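Local atomic coordinates of putative epimerase (Burkholderia cenocepacia, PDB entry 4LW8), a protein that probably acts as an NAD(P)-dependent sugar-nucleotide epimerase or dehydratase in the biosynthesis of bacterial lipopolysaccharide O-antigen. Residues Y33-R37 and V227-A232; R20-L26 and Y43-T48; V131-A137 and I180-F186. All coordinates share one frame. Residues are numbered along the deposited sequence.

All three contacts lie in the NAD(P)-binding Rossmann-type domain. Contact 2 pairs strands 20-24 and 44-49, and contact 3 pairs strands 130-134 and 180-189 of the same sheet, their centres about 16 Å apart; strand 88-91 lies between the two pairs. Contact 1 joins helix 29-40, the connection between the strands of contact 2, to helix 227-240. Its centre is about 13 Å from that of contact 2, which it touches through A35 and L26, and about 14 Å from that of contact 3. Along the chain contact 2 closes before contact 3 opens; the segments of contacts 1 and 2 alternate, and contact 3 is nested within contact 1, which brings helix 227-240 back onto the first helix of the fold.

Contact 1 of 3, residues Y33-R37 and V227-A232; sequences YMAER and VRDVTA
The guanidinium of R37 reaches across to the first turn of helix 227-240, where the carbonyl R228 O, which also accepts A232 N, takes hydrogen bonds from R37 NH2 (2.9 Å) and R37 NE (3.1 Å). R37 NE also makes a weak bond to T231 OG1 (3.0 Å), and that hydroxyl, with T231 in rotamer p, donates back to V227 O at 3.0 Å. E36 OE1 holds R37 NH1 in a salt bridge of 3.1 Å from the arginine's own helix. Both segments are regular alpha-helix; their axes cross at -51° with a closest approach of 9.1 Å, and M34 and T231 bring their CA atoms to 5.4 Å. Helix 29-40 is the first helix of the Rossmann fold, following the glycine-rich loop, and here it packs beside a later helix of the domain. Y33, in rotamer m, points toward that partner and receives V227 CG1 over one ring face in a CH-pi contact, 3.8 Å from the centroid; its OH bonds to V191 O. M34 (chi1 t, chi2 p) lays SD 4.0 Å from T231 CB. The R228 aliphatic chain approaches the tyrosine, CG to Y33 CD1 3.9 Å, while its guanidinium forms a salt bridge with D226 and a cation-pi contact with W314.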
ATOM      1  N   TYR A  33      25.734 -10.794   5.370  1.00 31.19           N
ATOM      2  CA  TYR A  33      26.327  -9.816   6.270  1.00 31.16           C
ATOM      3  C   TYR A  33      25.530  -9.644   7.581  1.00 32.88           C
ATOM      4  O   TYR A  33      26.119  -9.428   8.633  1.00 29.76           O
ATOM      5  CB  TYR A  33      26.474  -8.491   5.532  1.00 28.29           C
ATOM      6  CG  TYR A  33      27.459  -8.621   4.392  1.00 29.92           C
ATOM      7  CD1 TYR A  33      28.827  -8.543   4.615  1.00 31.91           C
ATOM      8  CD2 TYR A  33      27.020  -8.874   3.098  1.00 29.78           C
ATOM      9  CE1 TYR A  33      29.727  -8.685   3.581  1.00 33.65           C
ATOM     10  CE2 TYR A  33      27.916  -9.003   2.050  1.00 31.60           C
ATOM     11  CZ  TYR A  33      29.269  -8.917   2.305  1.00 33.49           C
ATOM     12  OH  TYR A  33      30.174  -9.064   1.285  1.00 37.99           O
ATOM     13  N   MET A  34      24.202  -9.741   7.519  1.00 24.94           N
ATOM     14  CA  MET A  34      23.379  -9.631   8.725  1.00 24.83           C
ATOM     15  C   MET A  34      23.720 -10.771   9.681  1.00 29.86           C
ATOM     16  O   MET A  34      23.763 -10.603  10.908  1.00 29.63           O
ATOM     17  CB  MET A  34      21.883  -9.670   8.384  1.00 26.60           C
ATOM     18  CG  MET A  34      20.986  -9.201   9.529  1.00 27.31           C
ATOM     19  SD  MET A  34      21.196  -7.445   9.868  1.00 26.37           S
ATOM     20  CE  MET A  34      21.722  -7.480  11.590  1.00 29.90           C
ATOM     21  N   ALA A  35      23.979 -11.936   9.101  1.00 25.89           N
ATOM     22  CA  ALA A  35      24.342 -13.113   9.879  1.00 30.60           C
ATOM     23  C   ALA A  35      25.623 -12.865  10.687  1.00 38.63           C
ATOM     24  O   ALA A  35      25.659 -13.102  11.896  1.00 32.75           O
ATOM     25  CB  ALA A  35      24.500 -14.311   8.960  1.00 25.41           C
ATOM     26  N   GLU A  36      26.665 -12.365  10.028  1.00 35.25           N
ATOM     27  CA  GLU A  36      27.920 -12.076  10.716  1.00 37.15           C
ATOM     28  C   GLU A  36      27.723 -11.055  11.853  1.00 36.64           C
ATOM     29  O   GLU A  36      28.254 -11.229  12.949  1.00 34.73           O
ATOM     30  CB  GLU A  36      28.969 -11.575   9.720  1.00 41.43           C
ATOM     31  CG  GLU A  36      30.376 -11.428  10.306  1.00 47.25           C
ATOM     32  CD  GLU A  36      30.556 -10.158  11.127  1.00 54.33           C
ATOM     33  OE1 GLU A  36      29.838  -9.161  10.854  1.00 49.24           O
ATOM     34  OE2 GLU A  36      31.408 -10.166  12.049  1.00 54.11           O
ATOM     35  N   ARG A  37      26.978  -9.986  11.589  1.00 31.22           N
ATOM     36  CA  ARG A  37      26.687  -8.985  12.622  1.00 36.06           C
ATOM     37  C   ARG A  37      26.003  -9.616  13.843  1.00 38.04           C
ATOM     38  O   ARG A  37      26.430  -9.412  14.975  1.00 37.70           O
ATOM     39  CB  ARG A  37      25.809  -7.867  12.060  1.00 29.04           C
ATOM     40  CG  ARG A  37      26.584  -6.645  11.575  1.00 39.18           C
ATOM     41  CD  ARG A  37      27.363  -6.886  10.265  1.00 39.74           C
ATOM     42  NE  ARG A  37      28.057  -5.659   9.864  1.00 35.31           N
ATOM     43  CZ  ARG A  37      29.253  -5.301  10.328  1.00 44.18           C
ATOM     44  NH1 ARG A  37      29.899  -6.091  11.180  1.00 45.43           N
ATOM     45  NH2 ARG A  37      29.808  -4.164   9.936  1.00 40.71           N
ATOM     46  N   VAL A 227      27.192  -2.310   2.460  1.00 29.20           N
ATOM     47  CA  VAL A 227      26.304  -3.282   3.106  1.00 23.66           C
ATOM     48  C   VAL A 227      26.746  -3.602   4.558  1.00 28.81           C
ATOM     49  O   VAL A 227      25.908  -3.836   5.437  1.00 27.74           O
ATOM     50  CB  VAL A 227      26.210  -4.599   2.271  1.00 27.71           C
ATOM     51  CG1 VAL A 227      27.575  -5.303   2.178  1.00 24.99           C
ATOM     52  CG2 VAL A 227      25.151  -5.530   2.840  1.00 26.52           C
ATOM     53  N   ARG A 228      28.048  -3.558   4.823  1.00 29.37           N
ATOM     54  CA  ARG A 228      28.536  -3.819   6.169  1.00 28.50           C
ATOM     55  C   ARG A 228      28.089  -2.718   7.142  1.00 32.31           C
ATOM     56  O   ARG A 228      27.717  -3.011   8.277  1.00 29.11           O
ATOM     57  CB  ARG A 228      30.060  -3.949   6.174  1.00 29.31           C
ATOM     58  CG  ARG A 228      30.562  -5.195   5.470  1.00 33.70           C
ATOM     59  CD  ARG A 228      32.048  -5.155   5.217  1.00 31.77           C
ATOM     60  NE  ARG A 228      32.410  -4.057   4.324  1.00 36.47           N
ATOM     61  CZ  ARG A 228      33.658  -3.796   3.953  1.00 38.25           C
ATOM     62  NH1 ARG A 228      34.653  -4.563   4.395  1.00 33.98           N
ATOM     63  NH2 ARG A 228      33.912  -2.778   3.146  1.00 37.72           N
ATOM     64  N   ASP A 229      28.085  -1.465   6.686  1.00 29.98           N
ATOM     65  CA  ASP A 229      27.574  -0.353   7.490  1.00 33.36           C
ATOM     66  C   ASP A 229      26.073  -0.474   7.705  1.00 33.13           C
ATOM     67  O   ASP A 229      25.555  -0.165   8.783  1.00 36.85           O
ATOM     68  CB  ASP A 229      27.849   1.005   6.826  1.00 29.70           C
ATOM     69  CG  ASP A 229      29.331   1.331   6.709  1.00 33.85           C
ATOM     70  OD1 ASP A 229      30.169   0.649   7.335  1.00 38.81           O
ATOM     71  OD2 ASP A 229      29.657   2.308   6.004  1.00 34.03           O
ATOM     72  N   VAL A 230      25.364  -0.891   6.661  1.00 27.13           N
ATOM     73  CA  VAL A 230      23.907  -0.976   6.738  1.00 22.78           C
ATOM     74  C   VAL A 230      23.492  -2.040   7.769  1.00 27.99           C
ATOM     75  O   VAL A 230      22.636  -1.806   8.625  1.00 26.28           O
ATOM     76  CB  VAL A 230      23.289  -1.290   5.359  1.00 27.71           C
ATOM     77  CG1 VAL A 230      21.816  -1.707   5.485  1.00 24.87           C
ATOM     78  CG2 VAL A 230      23.453  -0.087   4.387  1.00 20.26           C
ATOM     79  N   THR A 231      24.127  -3.200   7.717  1.00 27.61           N
ATOM     80  CA  THR A 231      23.765  -4.258   8.644  1.00 23.77           C
ATOM     81  C   THR A 231      24.226  -3.919  10.072  1.00 31.29           C
ATOM     82  O   THR A 231      23.585  -4.335  11.039  1.00 29.37           O
ATOM     83  CB  THR A 231      24.305  -5.620   8.160  1.00 28.06           C
ATOM     84  OG1 THR A 231      25.715  -5.535   7.933  1.00 29.86           O
ATOM     85  CG2 THR A 231      23.609  -6.010   6.838  1.00 21.16           C
ATOM     86  N   ALA A 232      25.319  -3.165  10.216  1.00 27.63           N
ATOM     87  CA  ALA A 232      25.724  -2.692  11.547  1.00 33.64           C
ATOM     88  C   ALA A 232      24.628  -1.792  12.138  1.00 35.12           C
ATOM     89  O   ALA A 232      24.329  -1.870  13.322  1.00 36.46           O
ATOM     90  CB  ALA A 232      27.060  -1.953  11.492  1.00 30.65           C
TER

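Contact 2 of 3, residues R20-L26 and Y43-T48; sequences RAFVTGL and YDVWGT
V23, V45 and, from the turn that follows the first strand, L26 form the apolar centre on one face of the two strands of a beta-alpha-beta crossover, the opening unit of a Rossmann fold. V45 CG1 lies 4.0 Å from L26 CD2 and 4.3 Å from V23 CG2, both valines being in rotamer t, and L38 of the intervening helix 29-40 covers this face. A21 CB meets Y43 CD1 at 3.9 Å on the same side. On the opposite face F22 (rotamer t) presents its ring edge to W46 CB, 4.1 Å from F22 CD1, and F22 CZ reaches T48 CG2 at 3.4 Å. G47 leaves room for L26, whose CD2 comes within 3.7 Å of G47 CA; a side chain there would clash with L26 CD2 and V23 O.

The strands run parallel, with a closest axis approach of 4.4 Å and 26° between their directions, R20 beside D44, A21 beside V45, F22 beside W46 and V23 beside G47. Four hydrogen bonds join them: A21 N to D44 O (2.9 Å), W46 N to A21 O (2.7 Å), V23 N to W46 O (2.9 Å) and T48 N to V23 O (3.1 Å). A type II turn from V23 to L26 follows, with G25 at positive phi (63°); it begins the glycine-rich loop that in this family cradles the dinucleotide.

At the polar edge W46 CZ2 lies over one face of the R20 guanidinium, 3.4 Å from R20 NH1, which bonds to A84 O. D44 OD2 pairs with R16 and accepts W46 NE1 at 3.0 Å. One water bridges R20 NE and D44 OD2, 2.8 Å from each.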
ATOM      1  N   ARG A  20      18.452 -16.443  20.299  1.00 37.75           N
ATOM      2  CA  ARG A  20      18.284 -16.736  18.888  1.00 38.37           C
ATOM      3  C   ARG A  20      17.825 -15.542  18.055  1.00 35.68           C
ATOM      4  O   ARG A  20      17.039 -14.699  18.497  1.00 32.20           O
ATOM      5  CB  ARG A  20      17.298 -17.893  18.717  1.00 33.77           C
ATOM      6  CG  ARG A  20      17.812 -19.205  19.310  1.00 42.54           C
ATOM      7  CD  ARG A  20      16.665 -20.142  19.537  1.00 39.52           C
ATOM      8  NE  ARG A  20      17.052 -21.480  19.956  1.00 41.50           N
ATOM      9  CZ  ARG A  20      16.282 -22.538  19.736  1.00 39.42           C
ATOM     10  NH1 ARG A  20      15.134 -22.371  19.094  1.00 37.73           N
ATOM     11  NH2 ARG A  20      16.654 -23.746  20.126  1.00 44.28           N
ATOM     12  N   ALA A  21      18.340 -15.481  16.835  1.00 26.99           N
ATOM     13  CA  ALA A  21      17.838 -14.537  15.843  1.00 22.60           C
ATOM     14  C   ALA A  21      17.238 -15.323  14.698  1.00 28.61           C
ATOM     15  O   ALA A  21      17.663 -16.451  14.422  1.00 24.11           O
ATOM     16  CB  ALA A  21      18.938 -13.632  15.349  1.00 27.24           C
ATOM     17  N   PHE A  22      16.248 -14.723  14.040  1.00 22.28           N
ATOM     18  CA  PHE A  22      15.565 -15.330  12.914  1.00 25.45           C
ATOM     19  C   PHE A  22      15.556 -14.325  11.760  1.00 26.09           C
ATOM     20  O   PHE A  22      15.031 -13.215  11.892  1.00 27.44           O
ATOM     21  CB  PHE A  22      14.143 -15.731  13.324  1.00 24.75           C
ATOM     22  CG  PHE A  22      13.364 -16.452  12.260  1.00 28.03           C
ATOM     23  CD1 PHE A  22      13.745 -17.715  11.834  1.00 22.89           C
ATOM     24  CD2 PHE A  22      12.220 -15.874  11.710  1.00 27.35           C
ATOM     25  CE1 PHE A  22      13.013 -18.391  10.870  1.00 29.58           C
ATOM     26  CE2 PHE A  22      11.487 -16.538  10.732  1.00 33.52           C
ATOM     27  CZ  PHE A  22      11.879 -17.800  10.314  1.00 33.64           C
ATOM     28  N   VAL A  23      16.169 -14.699  10.645  1.00 28.95           N
ATOM     29  CA  VAL A  23      16.339 -13.784   9.512  1.00 27.49           C
ATOM     30  C   VAL A  23      15.706 -14.358   8.269  1.00 24.00           C
ATOM     31  O   VAL A  23      16.126 -15.404   7.802  1.00 24.18           O
ATOM     32  CB  VAL A  23      17.827 -13.510   9.212  1.00 23.83           C
ATOM     33  CG1 VAL A  23      17.961 -12.533   8.050  1.00 24.16           C
ATOM     34  CG2 VAL A  23      18.553 -12.996  10.493  1.00 23.14           C
ATOM     35  N   THR A  24      14.691 -13.696   7.722  1.00 25.25           N
ATOM     36  CA  THR A  24      14.162 -14.160   6.450  1.00 26.85           C
ATOM     37  C   THR A  24      15.108 -13.747   5.313  1.00 29.51           C
ATOM     38  O   THR A  24      15.730 -12.692   5.375  1.00 28.81           O
ATOM     39  CB  THR A  24      12.756 -13.619   6.178  1.00 25.82           C
ATOM     40  OG1 THR A  24      12.804 -12.186   6.071  1.00 24.55           O
ATOM     41  CG2 THR A  24      11.795 -14.050   7.298  1.00 23.95           C
ATOM     42  N   GLY A  25      15.218 -14.583   4.281  1.00 32.99           N
ATOM     43  CA  GLY A  25      16.138 -14.304   3.180  1.00 22.97           C
ATOM     44  C   GLY A  25      17.575 -14.292   3.678  1.00 25.29           C
ATOM     45  O   GLY A  25      18.399 -13.517   3.199  1.00 31.72           O
ATOM     46  N   LEU A  26      17.866 -15.153   4.655  1.00 22.69           N
ATOM     47  CA  LEU A  26      19.176 -15.200   5.303  1.00 24.99           C
ATOM     48  C   LEU A  26      20.339 -15.425   4.329  1.00 32.90           C
ATOM     49  O   LEU A  26      21.428 -14.874   4.535  1.00 28.86           O
ATOM     50  CB  LEU A  26      19.202 -16.312   6.368  1.00 24.24           C
ATOM     51  CG  LEU A  26      20.520 -16.593   7.103  1.00 29.62           C
ATOM     52  CD1 LEU A  26      21.108 -15.321   7.707  1.00 28.71           C
ATOM     53  CD2 LEU A  26      20.313 -17.635   8.190  1.00 30.13           C
ATOM     54  N   TYR A  43      24.259 -13.922  18.926  1.00 33.27           N
ATOM     55  CA  TYR A  43      23.046 -14.683  18.612  1.00 33.12           C
ATOM     56  C   TYR A  43      23.322 -16.032  17.944  1.00 36.75           C
ATOM     57  O   TYR A  43      24.302 -16.195  17.219  1.00 39.79           O
ATOM     58  CB  TYR A  43      22.119 -13.889  17.681  1.00 28.48           C
ATOM     59  CG  TYR A  43      21.437 -12.682  18.297  1.00 35.43           C
ATOM     60  CD1 TYR A  43      20.182 -12.792  18.895  1.00 31.18           C
ATOM     61  CD2 TYR A  43      22.041 -11.426  18.264  1.00 34.51           C
ATOM     62  CE1 TYR A  43      19.552 -11.681  19.461  1.00 34.28           C
ATOM     63  CE2 TYR A  43      21.420 -10.311  18.817  1.00 34.05           C
ATOM     64  CZ  TYR A  43      20.179 -10.444  19.420  1.00 34.98           C
ATOM     65  OH  TYR A  43      19.572  -9.339  19.975  1.00 37.15           O
ATOM     66  N   ASP A  44      22.440 -16.992  18.191  1.00 33.55           N
ATOM     67  CA  ASP A  44      22.338 -18.189  17.364  1.00 33.25           C
ATOM     68  C   ASP A  44      21.440 -17.824  16.190  1.00 31.38           C
ATOM     69  O   ASP A  44      20.250 -17.575  16.372  1.00 34.51           O
ATOM     70  CB  ASP A  44      21.767 -19.374  18.164  1.00 33.22           C
ATOM     71  CG  ASP A  44      21.649 -20.655  17.339  1.00 38.41           C
ATOM     72  OD1 ASP A  44      22.312 -20.780  16.282  1.00 42.97           O
ATOM     73  OD2 ASP A  44      20.887 -21.554  17.763  1.00 42.06           O
ATOM     74  N   VAL A  45      22.007 -17.766  14.992  1.00 27.22           N
ATOM     75  CA  VAL A  45      21.267 -17.256  13.842  1.00 25.44           C
ATOM     76  C   VAL A  45      20.526 -18.364  13.105  1.00 28.22           C
ATOM     77  O   VAL A  45      21.143 -19.325  12.634  1.00 30.20           O
ATOM     78  CB  VAL A  45      22.204 -16.513  12.861  1.00 30.20           C
ATOM     79  CG1 VAL A  45      21.441 -16.032  11.631  1.00 25.88           C
ATOM     80  CG2 VAL A  45      22.858 -15.345  13.557  1.00 29.26           C
ATOM     81  N   TRP A  46      19.197 -18.235  13.056  1.00 31.16           N
ATOM     82  CA  TRP A  46      18.318 -19.085  12.238  1.00 24.78           C
ATOM     83  C   TRP A  46      17.782 -18.249  11.085  1.00 28.01           C
ATOM     84  O   TRP A  46      17.791 -17.029  11.158  1.00 27.09           O
ATOM     85  CB  TRP A  46      17.126 -19.629  13.029  1.00 24.02           C
ATOM     86  CG  TRP A  46      17.437 -20.505  14.196  1.00 23.62           C
ATOM     87  CD1 TRP A  46      18.412 -20.317  15.138  1.00 24.77           C
ATOM     88  CD2 TRP A  46      16.750 -21.701  14.564  1.00 24.23           C
ATOM     89  NE1 TRP A  46      18.385 -21.334  16.056  1.00 27.55           N
ATOM     90  CE2 TRP A  46      17.367 -22.194  15.734  1.00 32.34           C
ATOM     91  CE3 TRP A  46      15.680 -22.413  14.011  1.00 26.75           C
ATOM     92  CZ2 TRP A  46      16.949 -23.371  16.366  1.00 31.46           C
ATOM     93  CZ3 TRP A  46      15.266 -23.577  14.641  1.00 28.43           C
ATOM     94  CH2 TRP A  46      15.898 -24.039  15.809  1.00 27.97           C
ATOM     95  N   GLY A  47      17.294 -18.885  10.029  1.00 25.41           N
ATOM     96  CA  GLY A  47      16.725 -18.115   8.940  1.00 27.88           C
ATOM     97  C   GLY A  47      16.021 -18.962   7.907  1.00 34.84           C
ATOM     98  O   GLY A  47      16.097 -20.185   7.961  1.00 31.81           O
ATOM     99  N   THR A  48      15.341 -18.317   6.959  1.00 25.96           N
ATOM    100  CA  THR A  48      14.614 -19.060   5.940  1.00 25.98           C
ATOM    101  C   THR A  48      15.390 -19.106   4.630  1.00 30.02           C
ATOM    102  O   THR A  48      16.173 -18.203   4.347  1.00 26.68           O
ATOM    103  CB  THR A  48      13.222 -18.454   5.677  1.00 31.35           C
ATOM    104  OG1 THR A  48      13.362 -17.122   5.150  1.00 28.32           O
ATOM    105  CG2 THR A  48      12.413 -18.409   6.976  1.00 29.27           C
TER
HETATM  106  O   HOH W   1      19.863 -21.720  20.345  1.00 32.58           O

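Contact 3 of 3, residues V131-A137 and I180-F186; sequences VLLASSA and IVIARPF
Neighbouring parallel strands of the Rossmann sheet meet here, with axes 4.7 Å apart at 26° and V131 to A134 set beside I180 to A183 in unbroken register. Their side chains interlock on both faces. On one, L132 (chi1 t, chi2 p) leans across so that CD1 fills the gap between V181 CG1 (3.8 Å) and A183 CB (4.0 Å), while Y234 of helix 227-240 closes over L132 and A183. On the other, L133 (m, t) extends CD1 back to I180 CG2 at 3.7 Å, and S135 CB sits against I182 CG2 at 3.8 Å, beneath helix 159-172. That helix also supplies K164, the lysine position of a YxxxK sequence as in short-chain dehydrogenases, bonded to A134 O, and E168, which binds S135 and R184.

The backbones are joined by V181 N to V131 O (2.9 Å), L133 N to V181 O (2.8 Å), A183 N to L133 O (2.9 Å) and S135 N to A183 O (2.7 Å). P185 has no amide hydrogen to give S135 O, and its CD packs there at 3.3 Å. Pairing resumes with A137 N to P185 O (2.9 Å), and A137 CB makes a CH-pi contact over one face of the F186 ring, 3.4 Å from its centroid.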
ATOM      1  N   VAL A 131      11.567  -6.749  16.213  1.00 25.93           N
ATOM      2  CA  VAL A 131      11.272  -7.204  14.863  1.00 25.66           C
ATOM      3  C   VAL A 131      11.624  -6.086  13.881  1.00 26.02           C
ATOM      4  O   VAL A 131      10.938  -5.092  13.811  1.00 26.64           O
ATOM      5  CB  VAL A 131       9.791  -7.582  14.716  1.00 25.64           C
ATOM      6  CG1 VAL A 131       9.483  -8.105  13.301  1.00 18.10           C
ATOM      7  CG2 VAL A 131       9.398  -8.600  15.782  1.00 26.36           C
ATOM      8  N   LEU A 132      12.703  -6.254  13.132  1.00 26.70           N
ATOM      9  CA  LEU A 132      13.156  -5.234  12.201  1.00 23.90           C
ATOM     10  C   LEU A 132      12.713  -5.594  10.795  1.00 24.64           C
ATOM     11  O   LEU A 132      13.071  -6.647  10.277  1.00 20.21           O
ATOM     12  CB  LEU A 132      14.679  -5.096  12.234  1.00 24.46           C
ATOM     13  CG  LEU A 132      15.281  -4.074  11.261  1.00 27.68           C
ATOM     14  CD1 LEU A 132      14.807  -2.643  11.567  1.00 26.53           C
ATOM     15  CD2 LEU A 132      16.788  -4.157  11.285  1.00 26.98           C
ATOM     16  N   LEU A 133      11.928  -4.726  10.177  1.00 19.80           N
ATOM     17  CA  LEU A 133      11.498  -4.966   8.809  1.00 21.04           C
ATOM     18  C   LEU A 133      12.291  -4.082   7.852  1.00 25.42           C
ATOM     19  O   LEU A 133      12.409  -2.875   8.062  1.00 23.53           O
ATOM     20  CB  LEU A 133      10.004  -4.703   8.672  1.00 19.38           C
ATOM     21  CG  LEU A 133       9.142  -5.411   9.730  1.00 25.32           C
ATOM     22  CD1 LEU A 133       7.682  -5.073   9.568  1.00 18.84           C
ATOM     23  CD2 LEU A 133       9.317  -6.908   9.674  1.00 25.99           C
ATOM     24  N   ALA A 134      12.830  -4.674   6.795  1.00 24.60           N
ATOM     25  CA  ALA A 134      13.537  -3.879   5.801  1.00 20.97           C
ATOM     26  C   ALA A 134      12.557  -3.370   4.759  1.00 21.64           C
ATOM     27  O   ALA A 134      12.097  -4.124   3.912  1.00 24.01           O
ATOM     28  CB  ALA A 134      14.664  -4.703   5.145  1.00 18.48           C
ATOM     29  N   SER A 135      12.230  -2.084   4.831  1.00 23.67           N
ATOM     30  CA  SER A 135      11.504  -1.423   3.760  1.00 22.08           C
ATOM     31  C   SER A 135      12.548  -0.941   2.765  1.00 26.52           C
ATOM     32  O   SER A 135      13.570  -1.607   2.540  1.00 23.33           O
ATOM     33  CB  SER A 135      10.653  -0.265   4.295  1.00 22.21           C
ATOM     34  OG  SER A 135       9.834   0.302   3.284  1.00 25.71           O
ATOM     35  N   SER A 136      12.302   0.213   2.160  1.00 24.75           N
ATOM     36  CA  SER A 136      13.241   0.753   1.187  1.00 22.40           C
ATOM     37  C   SER A 136      13.082   2.260   1.063  1.00 26.26           C
ATOM     38  O   SER A 136      11.979   2.772   1.152  1.00 25.24           O
ATOM     39  CB  SER A 136      13.032   0.109  -0.184  1.00 21.48           C
ATOM     40  OG  SER A 136      13.792   0.807  -1.161  1.00 24.89           O
ATOM     41  N   ALA A 137      14.177   2.968   0.822  1.00 26.55           N
ATOM     42  CA  ALA A 137      14.076   4.394   0.541  1.00 29.32           C
ATOM     43  C   ALA A 137      13.388   4.667  -0.799  1.00 27.82           C
ATOM     44  O   ALA A 137      13.092   5.821  -1.115  1.00 24.88           O
ATOM     45  CB  ALA A 137      15.449   5.041   0.570  1.00 27.49           C
ATOM     46  N   ILE A 180       7.949  -3.423  16.578  1.00 24.98           N
ATOM     47  CA  ILE A 180       8.299  -3.405  15.158  1.00 23.63           C
ATOM     48  C   ILE A 180       9.065  -2.145  14.793  1.00 27.94           C
ATOM     49  O   ILE A 180       8.607  -1.035  15.052  1.00 26.17           O
ATOM     50  CB  ILE A 180       7.032  -3.515  14.267  1.00 27.80           C
ATOM     51  CG1 ILE A 180       6.368  -4.878  14.480  1.00 28.80           C
ATOM     52  CG2 ILE A 180       7.376  -3.308  12.760  1.00 18.73           C
ATOM     53  CD1 ILE A 180       4.974  -5.007  13.861  1.00 22.43           C
ATOM     54  N   VAL A 181      10.238  -2.335  14.202  1.00 29.03           N
ATOM     55  CA  VAL A 181      11.086  -1.245  13.742  1.00 22.99           C
ATOM     56  C   VAL A 181      11.193  -1.355  12.236  1.00 27.90           C
ATOM     57  O   VAL A 181      11.385  -2.456  11.706  1.00 24.36           O
ATOM     58  CB  VAL A 181      12.483  -1.301  14.390  1.00 23.71           C
ATOM     59  CG1 VAL A 181      13.304  -0.087  13.998  1.00 22.10           C
ATOM     60  CG2 VAL A 181      12.336  -1.366  15.909  1.00 21.99           C
ATOM     61  N   ILE A 182      11.039  -0.227  11.545  1.00 26.71           N
ATOM     62  CA  ILE A 182      11.089  -0.236  10.089  1.00 25.36           C
ATOM     63  C   ILE A 182      12.348   0.491   9.606  1.00 26.47           C
ATOM     64  O   ILE A 182      12.627   1.617  10.022  1.00 30.70           O
ATOM     65  CB  ILE A 182       9.816   0.414   9.458  1.00 23.66           C
ATOM     66  CG1 ILE A 182       8.547  -0.384   9.826  1.00 21.51           C
ATOM     67  CG2 ILE A 182       9.985   0.499   7.941  1.00 22.26           C
ATOM     68  CD1 ILE A 182       7.227   0.310   9.492  1.00 23.41           C
ATOM     69  N   ALA A 183      13.123  -0.163   8.742  1.00 24.43           N
ATOM     70  CA  ALA A 183      14.284   0.478   8.161  1.00 21.13           C
ATOM     71  C   ALA A 183      13.991   0.866   6.710  1.00 21.98           C
ATOM     72  O   ALA A 183      13.354   0.104   5.974  1.00 20.49           O
ATOM     73  CB  ALA A 183      15.516  -0.439   8.267  1.00 19.32           C
ATOM     74  N   ARG A 184      14.378   2.080   6.319  1.00 21.00           N
ATOM     75  CA  ARG A 184      14.324   2.482   4.910  1.00 20.88           C
ATOM     76  C   ARG A 184      15.734   2.697   4.373  1.00 22.63           C
ATOM     77  O   ARG A 184      16.217   3.830   4.349  1.00 28.43           O
ATOM     78  CB  ARG A 184      13.496   3.759   4.707  1.00 19.62           C
ATOM     79  CG  ARG A 184      12.003   3.584   4.874  1.00 20.17           C
ATOM     80  CD  ARG A 184      11.298   4.933   4.924  1.00 23.99           C
ATOM     81  NE  ARG A 184       9.855   4.774   5.034  1.00 25.17           N
ATOM     82  CZ  ARG A 184       9.008   5.772   5.273  1.00 25.45           C
ATOM     83  NH1 ARG A 184       9.463   7.009   5.416  1.00 22.77           N
ATOM     84  NH2 ARG A 184       7.705   5.522   5.370  1.00 23.10           N
ATOM     85  N   PRO A 185      16.407   1.612   3.962  1.00 22.24           N
ATOM     86  CA  PRO A 185      17.769   1.758   3.439  1.00 23.52           C
ATOM     87  C   PRO A 185      17.791   2.513   2.128  1.00 23.05           C
ATOM     88  O   PRO A 185      16.931   2.304   1.264  1.00 23.44           O
ATOM     89  CB  PRO A 185      18.228   0.303   3.224  1.00 24.27           C
ATOM     90  CG  PRO A 185      16.921  -0.463   2.987  1.00 20.13           C
ATOM     91  CD  PRO A 185      15.959   0.199   3.960  1.00 23.10           C
ATOM     92  N   PHE A 186      18.760   3.394   1.972  1.00 23.53           N
ATOM     93  CA  PHE A 186      19.032   3.947   0.648  1.00 28.20           C
ATOM     94  C   PHE A 186      19.885   2.925  -0.109  1.00 28.09           C
ATOM     95  O   PHE A 186      20.038   1.804   0.376  1.00 28.89           O
ATOM     96  CB  PHE A 186      19.697   5.324   0.760  1.00 24.87           C
ATOM     97  CG  PHE A 186      18.717   6.427   1.067  1.00 25.84           C
ATOM     98  CD1 PHE A 186      18.014   6.431   2.270  1.00 25.12           C
ATOM     99  CD2 PHE A 186      18.443   7.420   0.122  1.00 24.77           C
ATOM    100  CE1 PHE A 186      17.081   7.424   2.551  1.00 29.19           C
ATOM    101  CE2 PHE A 186      17.499   8.429   0.393  1.00 27.93           C
ATOM    102  CZ  PHE A 186      16.821   8.430   1.610  1.00 25.80           C
TER
HETATM  103  O   HOH W   2      16.555  -0.161  -1.058  1.00 56.58           O